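Long-range contacts in CMP/dCMP-type deaminase domain-containing protein (Aspergillus oryzae RIB40, PDB 7DRY), which probably deaminates a pyrimidine intermediate of riboflavin biosynthesis, using a zinc ion held in a cytidine deaminase (CDA) fold: residues His5-Arg10 with Gln158-Leu163; Pro21-Arg27 with Val170-His175; Tyr131-Lys135 with Glu164-Leu168. All coordinates share one frame. Numbering follows the deposited sequence.

Contact 1 (His5-Arg10 with Gln158-Leu163)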
# COMPACT_ATOMS: atom_id res chain seq x y z
N HIS A 5 12.93 -5.97 -3.81
CA HIS A 5 11.58 -5.91 -3.26
C HIS A 5 11.59 -6.10 -1.76
O HIS A 5 10.85 -5.41 -1.04
CB HIS A 5 10.68 -6.94 -3.94
CG HIS A 5 10.72 -6.86 -5.42
ND1 HIS A 5 10.63 -5.66 -6.10
CD2 HIS A 5 10.86 -7.82 -6.37
CE1 HIS A 5 10.71 -5.89 -7.40
NE2 HIS A 5 10.84 -7.19 -7.59
N ALA A 6 12.40 -7.03 -1.26
CA ALA A 6 12.48 -7.24 0.18
C ALA A 6 12.96 -5.99 0.90
O ALA A 6 12.43 -5.64 1.96
CB ALA A 6 13.40 -8.43 0.48
N LYS A 7 13.94 -5.29 0.33
CA LYS A 7 14.43 -4.07 0.97
C LYS A 7 13.36 -3.00 1.01
O LYS A 7 13.18 -2.33 2.04
CB LYS A 7 15.70 -3.56 0.29
CG LYS A 7 16.33 -2.37 1.01
CD LYS A 7 17.45 -1.73 0.20
CE LYS A 7 18.09 -0.58 0.97
NZ LYS A 7 17.36 -0.25 2.23
N TYR A 8 12.63 -2.81 -0.09
CA TYR A 8 11.53 -1.85 -0.08
C TYR A 8 10.50 -2.22 0.97
O TYR A 8 9.97 -1.34 1.67
CB TYR A 8 10.87 -1.77 -1.45
CG TYR A 8 11.56 -0.83 -2.41
CD1 TYR A 8 11.59 0.55 -2.17
CD2 TYR A 8 12.19 -1.30 -3.56
CE1 TYR A 8 12.21 1.41 -3.03
CE2 TYR A 8 12.83 -0.44 -4.43
CZ TYR A 8 12.84 0.92 -4.17
OH TYR A 8 13.46 1.80 -5.03
N LEU A 9 10.20 -3.52 1.12
CA LEU A 9 9.20 -3.89 2.11
C LEU A 9 9.69 -3.66 3.53
O LEU A 9 8.90 -3.29 4.40
CB LEU A 9 8.72 -5.33 1.90
CG LEU A 9 7.80 -5.46 0.69
CD1 LEU A 9 7.44 -6.91 0.50
CD2 LEU A 9 6.53 -4.60 0.81
N ARG A 10 10.99 -3.84 3.78
CA ARG A 10 11.54 -3.51 5.09
C ARG A 10 11.43 -2.02 5.36
O ARG A 10 11.13 -1.60 6.49
CB ARG A 10 13.00 -3.96 5.19
CG ARG A 10 13.18 -5.47 5.26
CD ARG A 10 14.60 -5.85 5.66
NE ARG A 10 15.58 -5.48 4.64
CZ ARG A 10 15.96 -6.27 3.64
NH1 ARG A 10 15.43 -7.49 3.52
NH2 ARG A 10 16.86 -5.85 2.76
N GLN A 158 2.10 -8.69 -6.83
CA GLN A 158 3.05 -9.75 -6.53
C GLN A 158 3.26 -9.81 -5.03
O GLN A 158 3.51 -8.78 -4.39
CB GLN A 158 4.39 -9.46 -7.21
CG GLN A 158 5.45 -10.52 -7.02
CD GLN A 158 6.58 -10.37 -8.01
OE1 GLN A 158 6.35 -10.04 -9.18
NE2 GLN A 158 7.80 -10.60 -7.56
N VAL A 159 3.16 -11.02 -4.46
CA VAL A 159 3.50 -11.23 -3.06
C VAL A 159 5.00 -11.47 -2.96
O VAL A 159 5.57 -12.26 -3.72
CB VAL A 159 2.71 -12.41 -2.48
CG1 VAL A 159 2.96 -12.51 -0.99
CG2 VAL A 159 1.23 -12.25 -2.77
N VAL A 160 5.64 -10.79 -2.00
CA VAL A 160 7.06 -10.95 -1.72
C VAL A 160 7.16 -11.66 -0.38
O VAL A 160 6.78 -11.09 0.66
CB VAL A 160 7.77 -9.59 -1.67
CG1 VAL A 160 9.26 -9.78 -1.39
CG2 VAL A 160 7.54 -8.82 -2.97
N ASN A 161 7.65 -12.89 -0.40
CA ASN A 161 7.66 -13.73 0.79
C ASN A 161 8.87 -13.40 1.66
O ASN A 161 9.85 -12.78 1.22
CB ASN A 161 7.72 -15.21 0.40
CG ASN A 161 6.52 -15.65 -0.41
OD1 ASN A 161 5.39 -15.26 -0.13
ND2 ASN A 161 6.76 -16.47 -1.43
N GLY A 162 8.79 -13.82 2.93
CA GLY A 162 9.92 -13.78 3.84
C GLY A 162 9.81 -12.81 4.99
O GLY A 162 10.63 -12.88 5.92
N LEU A 163 8.83 -11.91 4.98
CA LEU A 163 8.66 -10.93 6.05
C LEU A 163 7.30 -11.03 6.73
O LEU A 163 6.90 -10.10 7.44
CB LEU A 163 8.88 -9.50 5.53
CG LEU A 163 10.28 -9.21 4.98
CD1 LEU A 163 10.24 -8.02 4.02
CD2 LEU A 163 11.23 -8.96 6.14
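No hydrogen bond joins H5-R10 to Q158-L163; the two meet mainly through hydrocarbon. On the helix the main apolar residue is L9, whose long, flexible side chain reaches both V160 (L9 CD1 to V160 CB, 3.5 Å) and L163 (L9 CB to L163 CD1, 3.7 Å). One turn earlier, H5 adds its CB, 3.8 Å from V160 CG2. The compact, beta-branched V160 thus fits between residues four apart on one helical face. L163 covers the neighbouring strip: its CD1 lies 3.8 Å from A6 O, where a small alanine leaves room, and 4.1 Å from R10 CG, the aliphatic part of an otherwise exposed arginine. The polar ends find partners elsewhere: H5 ND1 is hydrogen-bonded to the hydroxyl of Y96, and Q158 OE1 to K129. Q158 and V160 point toward the helix while V159 points away. Helix 5-16 lies across one face of the sheet and here reaches its edge strand 156-159, in keeping with the layered alpha/beta CDA fold.

Contact 2 (Pro21-Arg27 with Val170-His175)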
# COMPACT_ATOMS: atom_id res chain seq x y z
N PRO A 21 -0.07 2.67 17.64
CA PRO A 21 -0.80 1.43 17.92
C PRO A 21 -2.16 1.74 18.53
O PRO A 21 -2.25 2.52 19.48
CB PRO A 21 0.10 0.69 18.91
CG PRO A 21 1.47 1.30 18.71
CD PRO A 21 1.20 2.74 18.38
N ARG A 22 -3.20 1.17 17.95
CA ARG A 22 -4.56 1.33 18.42
C ARG A 22 -5.22 -0.04 18.46
O ARG A 22 -4.78 -0.96 17.76
CB ARG A 22 -5.35 2.26 17.49
CG ARG A 22 -4.83 3.69 17.43
CD ARG A 22 -5.33 4.50 18.62
NE ARG A 22 -4.95 5.91 18.52
CZ ARG A 22 -3.85 6.43 19.06
NH1 ARG A 22 -3.58 7.72 18.92
NH2 ARG A 22 -3.01 5.66 19.74
N PRO A 23 -6.26 -0.21 19.27
CA PRO A 23 -6.92 -1.53 19.34
C PRO A 23 -7.51 -2.00 18.03
O PRO A 23 -7.72 -3.21 17.87
CB PRO A 23 -8.01 -1.32 20.41
CG PRO A 23 -7.54 -0.15 21.20
CD PRO A 23 -6.82 0.74 20.25
N THR A 24 -7.80 -1.10 17.09
CA THR A 24 -8.55 -1.48 15.91
C THR A 24 -7.90 -1.07 14.60
O THR A 24 -8.55 -1.14 13.55
CB THR A 24 -9.97 -0.90 15.97
OG1 THR A 24 -9.88 0.52 15.80
CG2 THR A 24 -10.62 -1.21 17.31
N ASN A 25 -6.66 -0.61 14.62
CA ASN A 25 -6.00 -0.25 13.37
C ASN A 25 -5.02 -1.33 12.94
O ASN A 25 -4.72 -2.28 13.67
CB ASN A 25 -5.36 1.14 13.45
CG ASN A 25 -4.10 1.18 14.31
OD1 ASN A 25 -3.80 0.24 15.05
ND2 ASN A 25 -3.36 2.28 14.22
N PHE A 26 -4.56 -1.21 11.70
CA PHE A 26 -3.56 -2.10 11.13
C PHE A 26 -2.42 -1.22 10.66
O PHE A 26 -2.59 -0.44 9.71
CB PHE A 26 -4.16 -2.92 9.99
CG PHE A 26 -5.04 -4.05 10.46
CD1 PHE A 26 -6.33 -3.80 10.90
CD2 PHE A 26 -4.57 -5.34 10.49
CE1 PHE A 26 -7.15 -4.84 11.35
CE2 PHE A 26 -5.37 -6.39 10.94
CZ PHE A 26 -6.66 -6.13 11.37
N ARG A 27 -1.29 -1.33 11.33
CA ARG A 27 -0.15 -0.44 11.11
C ARG A 27 0.62 -0.91 9.89
O ARG A 27 1.27 -1.96 9.92
CB ARG A 27 0.73 -0.43 12.35
CG ARG A 27 -0.01 0.11 13.56
CD ARG A 27 0.71 -0.24 14.82
NE ARG A 27 1.86 0.62 15.08
CZ ARG A 27 3.08 0.18 15.38
NH1 ARG A 27 3.34 -1.13 15.42
NH2 ARG A 27 4.04 1.04 15.65
N VAL A 170 3.95 -6.06 13.60
CA VAL A 170 3.86 -4.61 13.60
C VAL A 170 2.42 -4.17 13.36
O VAL A 170 1.89 -3.31 14.08
CB VAL A 170 4.82 -4.02 12.55
CG1 VAL A 170 4.54 -2.54 12.31
CG2 VAL A 170 6.28 -4.26 12.96
N ALA A 171 1.76 -4.79 12.39
CA ALA A 171 0.43 -4.34 11.99
C ALA A 171 -0.55 -4.36 13.15
O ALA A 171 -1.34 -3.42 13.32
CB ALA A 171 -0.10 -5.22 10.86
N VAL A 172 -0.55 -5.42 13.95
CA VAL A 172 -1.57 -5.60 14.99
C VAL A 172 -1.04 -5.28 16.39
O VAL A 172 -1.61 -5.74 17.39
CB VAL A 172 -2.25 -6.97 14.93
CG1 VAL A 172 -2.86 -7.20 13.55
CG2 VAL A 172 -1.27 -8.08 15.29
N ALA A 173 0.03 -4.49 16.49
CA ALA A 173 0.68 -4.21 17.77
C ALA A 173 -0.28 -3.65 18.81
O ALA A 173 -0.09 -3.89 20.01
CB ALA A 173 1.80 -3.19 17.54
N GLY A 174 -1.28 -2.90 18.39
CA GLY A 174 -2.20 -2.31 19.34
C GLY A 174 -3.36 -3.18 19.76
O GLY A 174 -4.17 -2.76 20.59
N HIS A 175 -3.46 -4.40 19.22
CA HIS A 175 -4.61 -5.25 19.46
C HIS A 175 -4.47 -6.04 20.75
O HIS A 175 -3.37 -6.40 21.17
CB HIS A 175 -4.79 -6.24 18.31
CG HIS A 175 -5.10 -5.59 17.00
ND1 HIS A 175 -5.57 -6.30 15.92
CD2 HIS A 175 -5.00 -4.30 16.60
CE1 HIS A 175 -5.74 -5.47 14.90
NE2 HIS A 175 -5.40 -4.26 15.29
O HOH W 1 -2.20 -2.12 15.78
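Three hydrogen bonds hold P21-R27 to V170-H175. The shortest runs from H175 NE2 to N25 O at 2.6 Å, an imidazole N-H satisfying a backbone carbonyl, while H175 ND1 is occupied by E181. The other two exploit the last turn of helix 164-171, which leaves carbonyls able to take bonds from outside: R27 N bonds to A171 O at 2.9 Å, nearly straight, and R27 NH1 to V170 O, also 2.9 Å, in addition to A173 N. Arginine suits this place because its several N-H groups serve S19 O as well. Water 1 accepts a bond from G174 N (2.9 Å) and lies 2.9 Å from both N25 OD1 and A171 O, bridging the two segments; N25 OD1 also accepts from R22 N, and N25 ND2 bonds to P20 O.

After the helix, V172 to H175 form a type I beta turn, which lies against the loop leading into strand 29-36. As in AID/APOBEC-type relatives, this loop probably borders the active site: the F26 side chain is about 6 Å from that of the zinc ligand H61 and about 8 Å from the metal.

The packing is close. H175 turns its edge to the face of F26, a T-shaped pair with centroids 5.0 Å apart and planes at 89°, and F26 also meets F140. Beyond it, F26 CE2 touches V172 CG1 at 3.7 Å. G174 must be small: a beta carbon there would clash with R22 O and P21 C. Its bare CA packs 3.8 Å from P21 CB, and its carbonyl O receives a CA-H...O contact from P23 CA at 3.3 Å.

Contact 3 (Tyr131-Lys135 with Glu164-Leu168)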
# COMPACT_ATOMS: atom_id res chain seq x y z
N TYR A 131 3.38 -4.44 -4.93
CA TYR A 131 4.09 -5.51 -4.24
C TYR A 131 3.70 -5.44 -2.77
O TYR A 131 3.67 -4.35 -2.19
CB TYR A 131 5.60 -5.28 -4.31
CG TYR A 131 6.22 -5.51 -5.67
CD1 TYR A 131 6.34 -4.47 -6.57
CD2 TYR A 131 6.70 -6.76 -6.04
CE1 TYR A 131 6.92 -4.67 -7.82
CE2 TYR A 131 7.29 -6.96 -7.29
CZ TYR A 131 7.39 -5.91 -8.17
OH TYR A 131 7.96 -6.08 -9.41
N PHE A 132 3.42 -6.59 -2.16
CA PHE A 132 3.10 -6.62 -0.73
C PHE A 132 3.66 -7.89 -0.10
O PHE A 132 4.06 -8.83 -0.79
CB PHE A 132 1.60 -6.44 -0.47
CG PHE A 132 0.72 -7.39 -1.23
CD1 PHE A 132 0.41 -8.63 -0.70
CD2 PHE A 132 0.20 -7.05 -2.47
CE1 PHE A 132 -0.40 -9.51 -1.38
CE2 PHE A 132 -0.61 -7.93 -3.16
CZ PHE A 132 -0.91 -9.16 -2.61
N GLY A 133 3.69 -7.91 1.24
CA GLY A 133 4.38 -8.96 1.97
C GLY A 133 3.51 -10.01 2.64
O GLY A 133 4.01 -11.08 3.02
N VAL A 134 2.22 -9.73 2.77
CA VAL A 134 1.26 -10.66 3.36
C VAL A 134 -0.04 -10.56 2.57
O VAL A 134 -0.55 -9.46 2.35
CB VAL A 134 1.00 -10.37 4.85
CG1 VAL A 134 -0.11 -11.28 5.39
CG2 VAL A 134 2.26 -10.54 5.67
N LYS A 135 -0.59 -11.71 2.16
CA LYS A 135 -1.83 -11.74 1.39
C LYS A 135 -3.05 -11.68 2.32
O LYS A 135 -3.94 -12.53 2.30
CB LYS A 135 -1.86 -12.95 0.46
CG LYS A 135 -2.72 -12.70 -0.78
CD LYS A 135 -2.74 -13.89 -1.72
CE LYS A 135 -3.64 -13.61 -2.91
NZ LYS A 135 -3.80 -14.79 -3.81
N GLU A 164 6.60 -12.16 6.57
CA GLU A 164 5.19 -12.21 6.96
C GLU A 164 5.00 -11.98 8.45
O GLU A 164 4.15 -11.18 8.87
CB GLU A 164 4.58 -13.55 6.55
CG GLU A 164 4.58 -13.85 5.06
CD GLU A 164 5.88 -14.46 4.58
OE1 GLU A 164 6.80 -14.66 5.40
OE2 GLU A 164 5.98 -14.77 3.38
N ARG A 165 5.78 -12.68 9.28
CA ARG A 165 5.57 -12.58 10.72
C ARG A 165 5.81 -11.16 11.21
O ARG A 165 5.00 -10.61 11.96
CB ARG A 165 6.42 -13.59 11.49
CG ARG A 165 6.21 -13.45 12.98
CD ARG A 165 6.74 -14.59 13.80
NE ARG A 165 6.51 -14.29 15.20
CZ ARG A 165 7.11 -14.89 16.22
NH1 ARG A 165 7.99 -15.86 15.99
NH2 ARG A 165 6.82 -14.52 17.46
N GLU A 166 6.92 -10.54 10.78
CA GLU A 166 7.23 -9.19 11.23
C GLU A 166 6.20 -8.18 10.76
O GLU A 166 5.83 -7.26 11.50
CB GLU A 166 8.62 -8.78 10.74
CG GLU A 166 9.74 -9.51 11.44
CD GLU A 166 11.07 -9.33 10.74
OE1 GLU A 166 11.76 -8.33 11.04
OE2 GLU A 166 11.40 -10.18 9.89
N ILE A 167 5.72 -8.33 9.52
CA ILE A 167 4.69 -7.44 9.01
C ILE A 167 3.44 -7.51 9.87
O ILE A 167 2.85 -6.49 10.23
CB ILE A 167 4.40 -7.76 7.54
CG1 ILE A 167 5.54 -7.24 6.67
CG2 ILE A 167 3.05 -7.16 7.10
CD1 ILE A 167 5.48 -7.75 5.23
N LEU A 168 3.03 -8.73 10.25
CA LEU A 168 1.83 -8.90 11.06
C LEU A 168 2.04 -8.42 12.49
O LEU A 168 1.15 -7.77 13.06
CB LEU A 168 1.39 -10.36 11.04
CG LEU A 168 0.87 -10.84 9.69
CD1 LEU A 168 0.80 -12.35 9.65
CD2 LEU A 168 -0.49 -10.23 9.41
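This is a small buried hydrophobic contact, 220 Å² in all, between the chain as it leaves strand 127-132 and the first turn of helix 164-171. The chain turns a corner at G133-K135, and that brings V134 to the helix with its CA-to-CB bond directed at it. V134 CG2 lies 3.6 Å from E164 CA and 3.8 Å from I167 CG2, while V134 CG1 approaches L168 CD2 at 4.2 Å. E164, I167 and L168 are spaced three and four residues apart and so present one helical face, whereas R165 and E166 remain exposed. G133 suits its position because I167 CD1 sits 3.6 Å from G133 CA, just where a beta carbon would collide with it. The methylene of E164 takes part too, its CG lying 3.5 Å from G133 O, while its carboxylate bonds through OE2 to G162 N. Helix 178-187 covers L168 and E164 from another direction. No hydrogen bond crosses this interface, so the pairing rests on the fit of branched aliphatic groups, and the one acidic residue involved contributes its hydrocarbon part while its charge is engaged just ahead of its own helix.

In the fold
Contacts 1 and 3 are close neighbours, their centres about 7 Å apart, and meet in the sheet: strands 127-132 and 156-159 run side by side, with V160 N 2.8 Å from F132 O in a probable hydrogen bond. Contact 2 lies about 14 Å from contact 3 and 20 Å from contact 1 (centres), at the other end of helix 164-171, whose start contact 3 uses. In sequence the segments run 5-10, 21-27, 131-135, 158-163, 164-168 and 170-175; contact 1 crosses both others, and contact 3 is nested within contact 2. The N-terminal region is thus joined twice to the 158-175 region, from the sheet edge to a loop near the zinc.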